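Side-chain contact in protein transport protein HOFQ (Aggregatibacter actinomycetemcomitans, PDB 2Y3M), which is a secretin of the competence machinery whose extra-membranous part binds DNA, consistent with a role in DNA uptake across the outer membrane: residues 32-35 against 41-44. Residues are numbered along the deposited sequence; the frame is centred on the assembly and turned at random.
Sequences LIID and TVSL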
loop_
_atom_site.group_PDB
_atom_site.type_symbol
_atom_site.label_atom_id
_atom_site.label_comp_id
_atom_site.label_asym_id
_atom_site.label_seq_id
_atom_site.Cartn_x
_atom_site.Cartn_y
_atom_site.Cartn_z
ATOM N N LEU B 32 -16.824 0.196 -7.728
ATOM C CA LEU B 32 -15.953 0.899 -6.782
ATOM C C LEU B 32 -16.532 2.242 -6.334
ATOM O O LEU B 32 -16.819 3.110 -7.158
ATOM C CB LEU B 32 -14.559 1.097 -7.386
ATOM C CG LEU B 32 -13.536 1.901 -6.579
ATOM C CD1 LEU B 32 -13.019 1.120 -5.365
ATOM C CD2 LEU B 32 -12.384 2.337 -7.468
ATOM N N ILE B 33 -16.720 2.400 -5.028
ATOM C CA ILE B 33 -17.071 3.703 -4.469
ATOM C C ILE B 33 -15.879 4.228 -3.672
ATOM O O ILE B 33 -15.494 3.649 -2.653
ATOM C CB ILE B 33 -18.341 3.665 -3.575
ATOM C CG1 ILE B 33 -19.468 2.873 -4.249
ATOM C CG2 ILE B 33 -18.804 5.087 -3.249
ATOM C CD1 ILE B 33 -20.590 2.451 -3.301
ATOM N N ILE B 34 -15.278 5.300 -4.177
ATOM C CA ILE B 34 -14.239 6.016 -3.454
ATOM C C ILE B 34 -14.907 7.054 -2.557
ATOM O O ILE B 34 -15.628 7.939 -3.036
ATOM C CB ILE B 34 -13.212 6.695 -4.402
ATOM C CG1 ILE B 34 -12.557 5.652 -5.319
ATOM C CG2 ILE B 34 -12.145 7.442 -3.591
ATOM C CD1 ILE B 34 -11.938 6.222 -6.577
ATOM N N ASP B 35 -14.678 6.908 -1.255
ATOM C CA ASP B 35 -15.160 7.848 -0.261
ATOM C C ASP B 35 -13.972 8.644 0.281
ATOM O O ASP B 35 -13.141 8.125 1.037
ATOM C CB ASP B 35 -15.923 7.116 0.851
ATOM C CG ASP B 35 -17.137 6.341 0.322
ATOM O OD1 ASP B 35 -17.912 6.915 -0.476
ATOM O OD2 ASP B 35 -17.325 5.156 0.699
ATOM N N THR B 41 -9.965 10.401 6.020
ATOM C CA THR B 41 -9.183 9.454 5.220
ATOM C C THR B 41 -9.915 9.007 3.944
ATOM O O THR B 41 -11.060 9.394 3.706
ATOM C CB THR B 41 -8.734 8.225 6.083
ATOM O OG1 THR B 41 -8.051 7.271 5.261
ATOM C CG2 THR B 41 -9.933 7.545 6.754
ATOM N N VAL B 42 -9.244 8.209 3.119
ATOM C CA VAL B 42 -9.872 7.647 1.924
ATOM C C VAL B 42 -10.359 6.220 2.196
ATOM O O VAL B 42 -9.642 5.407 2.795
ATOM C CB VAL B 42 -8.941 7.730 0.669
ATOM C CG1 VAL B 42 -7.630 6.983 0.896
ATOM C CG2 VAL B 42 -9.650 7.228 -0.592
ATOM N N SER B 43 -11.593 5.944 1.779
ATOM C CA SER B 43 -12.181 4.614 1.895
ATOM C C SER B 43 -12.636 4.105 0.536
ATOM O O SER B 43 -13.048 4.881 -0.329
ATOM C CB SER B 43 -13.362 4.617 2.867
ATOM O OG SER B 43 -12.916 4.628 4.213
ATOM N N LEU B 44 -12.552 2.790 0.358
ATOM C CA LEU B 44 -13.042 2.139 -0.851
ATOM C C LEU B 44 -14.142 1.162 -0.495
ATOM O O LEU B 44 -13.987 0.344 0.420
ATOM C CB LEU B 44 -11.923 1.381 -1.553
ATOM C CG LEU B 44 -10.630 2.098 -1.906
ATOM C CD1 LEU B 44 -9.702 1.107 -2.591
ATOM C CD2 LEU B 44 -10.898 3.321 -2.786
#
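Leu44 CD2 packs on Ile34 CG1 at 3.8 Å. The two side chains lie next to each other and point to the same face of the antiparallel beta hairpin. Leu32, two residues before Ile34 on the same strand and face, reaches Leu44 as well: Leu32 CD1 lies 4.0 Å from Leu44 CB and equally far from Leu44 CD2. With CG anti to the backbone N (chi1 176°), the Leu32 side chain slants over Leu44, and CD1 does the touching. Ile34 also uses its second branch, CG2, which meets Val42 CG2 at 3.9 Å. Its two branches are thus shared between Leu44 and Val42. Leu21 of helix 18-26 touches both Leu32 and Leu44, so the helix covers part of this apolar face. Leu44 also packs on Trp67 of the second subunit.

The backbone ties the strands together beside this cluster. Ile34 and Leu44 form a non-hydrogen-bonded pair. Asp35 and Ser43 form the hydrogen-bonded pair next to it. Asp35 N donates to Ser43 O at 2.8 Å, and the bond is nearly straight (172°). Ser43 N returns a bond of the same length to Asp35 O. Leu44 CA adds a CA-H...O contact to Ile33 O at 3.4 Å.

On the opposite face Asp35 CB lies 4.1 Å from Ser43 CB. The Asp35 carboxylate finds its partner beyond the hairpin: OD2 makes a salt bridge to Arg11 of the second subunit. Ser43 and Leu44 also pair with a strand of that subunit, so the sheet continues across the interface.

The apolar face of this hairpin, strands 31-36 and 42-48, thus meets both helix 18-26 and the second subunit. The backbone pairing of Ser43 and Leu44 and the Asp35 salt bridge cross the same interface.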